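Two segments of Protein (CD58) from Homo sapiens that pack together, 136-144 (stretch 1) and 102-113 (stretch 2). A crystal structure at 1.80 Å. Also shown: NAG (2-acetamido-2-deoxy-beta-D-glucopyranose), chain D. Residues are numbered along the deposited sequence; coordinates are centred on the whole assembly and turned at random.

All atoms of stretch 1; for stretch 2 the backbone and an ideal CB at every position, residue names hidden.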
# COMPACT_ATOMS: atom_id res chain seq x y z
N GLN A 136 -6.32 -12.97 4.83
CA GLN A 136 -5.90 -13.33 6.18
C GLN A 136 -4.41 -13.61 6.14
O GLN A 136 -3.84 -13.74 5.06
CB GLN A 136 -6.58 -14.62 6.61
CG GLN A 136 -7.99 -14.50 7.04
CD GLN A 136 -8.36 -15.63 7.98
OE1 GLN A 136 -9.50 -15.71 8.45
NE2 GLN A 136 -7.39 -16.53 8.25
N LYS A 137 -3.78 -13.74 7.31
CA LYS A 137 -2.34 -14.01 7.33
C LYS A 137 -2.03 -15.50 7.54
O LYS A 137 -0.87 -15.90 7.70
CB LYS A 137 -1.65 -13.12 8.36
CG LYS A 137 -1.40 -11.75 7.77
CD LYS A 137 -0.50 -10.97 8.67
CE LYS A 137 -0.26 -9.61 8.11
NZ LYS A 137 0.61 -8.90 9.07
N THR A 138 -3.08 -16.31 7.56
CA THR A 138 -2.91 -17.74 7.63
C THR A 138 -4.06 -18.31 6.78
O THR A 138 -5.16 -17.74 6.74
CB THR A 138 -2.91 -18.28 9.06
OG1 THR A 138 -2.56 -19.66 9.03
CG2 THR A 138 -4.26 -18.12 9.73
N MET A 139 -3.78 -19.40 6.07
CA MET A 139 -4.76 -20.02 5.18
C MET A 139 -4.43 -21.49 5.09
O MET A 139 -3.29 -21.84 4.87
CB MET A 139 -4.64 -19.42 3.79
CG MET A 139 -5.53 -20.08 2.73
SD MET A 139 -5.51 -19.12 1.16
CE MET A 139 -3.87 -19.46 0.62
N SER A 140 -5.42 -22.35 5.26
CA SER A 140 -5.18 -23.78 5.18
C SER A 140 -5.92 -24.39 4.02
O SER A 140 -6.89 -23.81 3.52
CB SER A 140 -5.60 -24.45 6.48
OG SER A 140 -4.73 -24.02 7.52
N TYR A 141 -5.48 -25.56 3.57
CA TYR A 141 -6.11 -26.20 2.43
C TYR A 141 -5.92 -27.70 2.51
O TYR A 141 -4.81 -28.18 2.76
CB TYR A 141 -5.50 -25.64 1.13
CG TYR A 141 -5.84 -26.43 -0.11
CD1 TYR A 141 -6.99 -26.15 -0.86
CD2 TYR A 141 -5.01 -27.47 -0.54
CE1 TYR A 141 -7.29 -26.88 -2.02
CE2 TYR A 141 -5.30 -28.20 -1.68
CZ TYR A 141 -6.43 -27.90 -2.41
OH TYR A 141 -6.68 -28.64 -3.56
N GLN A 142 -7.00 -28.44 2.33
CA GLN A 142 -6.95 -29.90 2.37
C GLN A 142 -6.66 -30.34 0.93
O GLN A 142 -7.48 -30.12 0.03
CB GLN A 142 -8.28 -30.45 2.86
CG GLN A 142 -8.26 -30.87 4.32
CD GLN A 142 -8.89 -32.25 4.51
OE1 GLN A 142 -9.95 -32.53 3.95
NE2 GLN A 142 -8.24 -33.10 5.30
N TRP A 143 -5.50 -30.95 0.70
CA TRP A 143 -5.18 -31.32 -0.67
C TRP A 143 -5.83 -32.61 -1.17
O TRP A 143 -6.17 -33.51 -0.40
CB TRP A 143 -3.65 -31.36 -0.89
CG TRP A 143 -2.91 -32.47 -0.18
CD1 TRP A 143 -2.85 -33.79 -0.55
CD2 TRP A 143 -2.09 -32.35 1.00
NE1 TRP A 143 -2.06 -34.50 0.32
CE2 TRP A 143 -1.58 -33.64 1.28
CE3 TRP A 143 -1.75 -31.28 1.84
CZ2 TRP A 143 -0.73 -33.90 2.38
CZ3 TRP A 143 -0.91 -31.53 2.92
CH2 TRP A 143 -0.41 -32.83 3.18
N THR A 144 -6.01 -32.67 -2.48
CA THR A 144 -6.61 -33.84 -3.09
C THR A 144 -5.50 -34.64 -3.77
O THR A 144 -5.62 -35.85 -3.91
CB THR A 144 -7.67 -33.42 -4.12
OG1 THR A 144 -7.05 -32.85 -5.29
CG2 THR A 144 -8.61 -32.40 -3.51
N UNK A 102 3.68 -25.02 5.56
CA UNK A 102 3.91 -26.23 6.34
C UNK A 102 2.67 -27.13 6.20
O UNK A 102 1.65 -26.70 5.66
CB UNK A 102 4.19 -25.90 7.81
N UNK A 103 2.75 -28.38 6.65
CA UNK A 103 1.61 -29.27 6.48
C UNK A 103 1.51 -30.35 7.53
O UNK A 103 2.44 -30.57 8.30
CB UNK A 103 1.67 -29.92 5.10
N UNK A 104 0.36 -31.02 7.52
CA UNK A 104 0.07 -32.13 8.42
C UNK A 104 -0.30 -33.30 7.49
O UNK A 104 -1.34 -33.27 6.83
CB UNK A 104 -1.04 -31.80 9.42
N UNK A 105 0.54 -34.32 7.43
CA UNK A 105 0.29 -35.44 6.53
C UNK A 105 -0.96 -36.24 6.84
O UNK A 105 -1.70 -36.62 5.92
CB UNK A 105 1.49 -36.38 6.55
N UNK A 106 -1.18 -36.49 8.13
CA UNK A 106 -2.32 -37.28 8.59
C UNK A 106 -3.68 -36.83 8.04
O UNK A 106 -4.45 -37.65 7.55
CB UNK A 106 -2.37 -37.24 10.12
N UNK A 107 -3.97 -35.53 8.10
CA UNK A 107 -5.23 -35.01 7.57
C UNK A 107 -5.02 -34.25 6.25
O UNK A 107 -5.85 -33.43 5.87
CB UNK A 107 -5.89 -34.09 8.60
N UNK A 108 -3.91 -34.53 5.57
CA UNK A 108 -3.61 -33.89 4.29
C UNK A 108 -3.97 -32.40 4.26
O UNK A 108 -4.58 -31.92 3.30
CB UNK A 108 -4.36 -34.62 3.17
N UNK A 109 -3.57 -31.68 5.30
CA UNK A 109 -3.83 -30.25 5.37
C UNK A 109 -2.54 -29.45 5.24
O UNK A 109 -1.60 -29.65 5.99
CB UNK A 109 -4.54 -29.90 6.68
N UNK A 110 -2.54 -28.53 4.29
CA UNK A 110 -1.42 -27.66 4.01
C UNK A 110 -1.78 -26.26 4.53
O UNK A 110 -2.90 -25.80 4.32
CB UNK A 110 -1.09 -27.64 2.52
N UNK A 111 -0.86 -25.60 5.23
CA UNK A 111 -1.11 -24.25 5.72
C UNK A 111 -0.05 -23.30 5.23
O UNK A 111 1.13 -23.65 5.15
CB UNK A 111 -1.17 -24.23 7.25
N UNK A 112 -0.48 -22.09 4.88
CA UNK A 112 0.42 -21.04 4.43
C UNK A 112 0.19 -19.86 5.38
O UNK A 112 -0.94 -19.62 5.80
CB UNK A 112 0.18 -20.66 2.97
N UNK A 113 1.25 -19.15 5.74
CA UNK A 113 1.09 -18.00 6.62
C UNK A 113 2.15 -16.97 6.29
O UNK A 113 3.13 -17.26 5.61
CB UNK A 113 1.17 -18.41 8.09
C1 NAG D . -5.42 -31.70 10.99
C2 NAG D . -4.35 -30.70 11.46
C3 NAG D . -5.05 -29.52 12.13
C4 NAG D . -6.10 -28.91 11.19
C5 NAG D . -7.04 -29.99 10.63
C6 NAG D . -7.93 -29.43 9.54
C7 NAG D . -3.61 -32.13 13.32
C8 NAG D . -2.44 -32.62 14.16
N2 NAG D . -3.33 -31.27 12.34
O3 NAG D . -4.08 -28.54 12.47
O4 NAG D . -6.87 -27.94 11.89
O5 NAG D . -6.29 -31.07 10.05
O6 NAG D . -8.53 -30.48 8.78
O7 NAG D . -4.74 -32.54 13.57

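Position 102 continues a strand that begins earlier in the chain, and its ideal CB has nothing of stretch 1 within 5.5 Å, so many residues would suit. It is Tyr102, whose OH meets a water 2.7 Å away.

At position 103 the CB points toward stretch 1 and lies 3.7 Å from Trp143 CZ3, which favours an apolar group. Trp103 supplies one: its CB sits at the edge of the Trp143 ring, while its indole leads away.

Position 104 has nothing of stretch 1 within 5.5 Å of its ideal CB, but it lies beside the sugar; a polar residue suits it. Glu104 accepts hydrogen bonds at OE2 from position 106, bracing the type I turn that runs from 105 to 108. Positions 105 and 106 point away from stretch 1 and leave the choice wide; Cys105 is bonded covalently elsewhere in the structure, and Ser106 donates to Glu104 OE2 from N (3.2 Å) and OG (2.9 Å).

Position 107 points sideways, its CB 4.2 Å from Gln142 NE2, so small or polar residues fit. The nearby sugar suggests asparagine, and Asn107 carries it through ND2, 1.4 Å from NAG C1. Its backbone O accepts a very short hydrogen bond, 2.5 Å, from Gln142 NE2.

Position 108 has phi/psi of 39/48°, a left-handed conformation easiest for glycine, asparagine or aspartate. Its CB, however, lies tight against the Trp143 indole, so a small side chain suits the space. Ala108 places CB over the face of the five-membered ring, 3.7 Å from the centroid, a CH-pi contact, and Ala108 O accepts from Trp143 N at 2.9 Å.

Antiparallel pairing with stretch 1 begins at 109. There the CB shares a face with Gln142, and a beta-branched or polar residue would do. Thr109 brings OG1 to 3.6 Å from Gln142 CG.

Position 110 turns to the face of Tyr141, with CB 3.8 Å from Trp143 CE3; aliphatic residues suit it. Leu110 packs there, while its backbone exchanges hydrogen bonds with Tyr141 (N to Tyr141 O 2.8 Å, O to Tyr141 N 2.7 Å).

At 111 the CB is 3.6 Å from Ser140 OG, inviting serine or threonine. Thr111 answers with a hydrogen bond between its OG1 and Ser140 OG, 2.8 Å.

Position 112 lies on the Met139 face, where small or apolar residues fit. Cys112 is covalently bonded elsewhere in the structure; its N donates to Met139 O at 2.8 Å.

Position 113 brings its CB within 3.3 Å of Lys137 O, but space lies beyond for a long polar chain. Glu113 starts on the face of Thr138, and the end of its side chain leads off from stretch 1; OE1 accepts from the water that Thr138 OG1 also contacts.

Stretch 2 102-113: YWECSNATLTCE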
# COMPACT_ATOMS: atom_id res chain seq x y z
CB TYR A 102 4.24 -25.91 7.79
CG TYR A 102 3.19 -25.13 8.51
CD1 TYR A 102 3.19 -23.73 8.49
CD2 TYR A 102 2.24 -25.78 9.28
CE1 TYR A 102 2.26 -23.01 9.24
CE2 TYR A 102 1.30 -25.08 10.02
CZ TYR A 102 1.32 -23.70 10.01
OH TYR A 102 0.40 -23.03 10.79
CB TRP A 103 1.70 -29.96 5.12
CG TRP A 103 2.99 -30.74 4.97
CD1 TRP A 103 3.24 -32.00 5.41
CD2 TRP A 103 4.21 -30.28 4.37
NE1 TRP A 103 4.54 -32.36 5.13
CE2 TRP A 103 5.16 -31.32 4.49
CE3 TRP A 103 4.59 -29.08 3.74
CZ2 TRP A 103 6.47 -31.21 4.01
CZ3 TRP A 103 5.90 -28.97 3.26
CH2 TRP A 103 6.82 -30.03 3.40
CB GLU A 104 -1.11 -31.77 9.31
CG GLU A 104 -1.60 -32.90 10.15
CD GLU A 104 -0.46 -33.57 10.89
OE1 GLU A 104 0.24 -32.86 11.66
OE2 GLU A 104 -0.27 -34.79 10.71
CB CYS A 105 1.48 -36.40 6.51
SG CYS A 105 2.98 -35.76 5.70
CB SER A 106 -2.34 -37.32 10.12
OG SER A 106 -2.81 -36.09 10.64
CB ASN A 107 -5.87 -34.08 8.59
CG ASN A 107 -4.91 -33.04 9.08
OD1 ASN A 107 -4.24 -32.41 8.28
ND2 ASN A 107 -4.82 -32.87 10.39
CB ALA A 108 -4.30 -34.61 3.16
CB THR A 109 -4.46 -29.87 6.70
OG1 THR A 109 -5.68 -30.59 6.87
CG2 THR A 109 -4.74 -28.36 6.74
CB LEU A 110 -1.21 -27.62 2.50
CG LEU A 110 -0.41 -26.63 1.65
CD1 LEU A 110 -0.50 -25.22 2.18
CD2 LEU A 110 1.01 -27.12 1.58
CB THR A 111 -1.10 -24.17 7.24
OG1 THR A 111 -2.13 -25.00 7.77
CG2 THR A 111 -1.31 -22.72 7.70
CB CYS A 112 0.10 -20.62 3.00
SG CYS A 112 1.15 -19.21 2.53
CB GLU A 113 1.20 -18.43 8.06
CG GLU A 113 2.58 -18.90 8.45
CD GLU A 113 2.80 -18.83 9.95
OE1 GLU A 113 1.97 -19.40 10.69
OE2 GLU A 113 3.79 -18.21 10.39
O HOH W 1 -0.48 -20.48 10.48
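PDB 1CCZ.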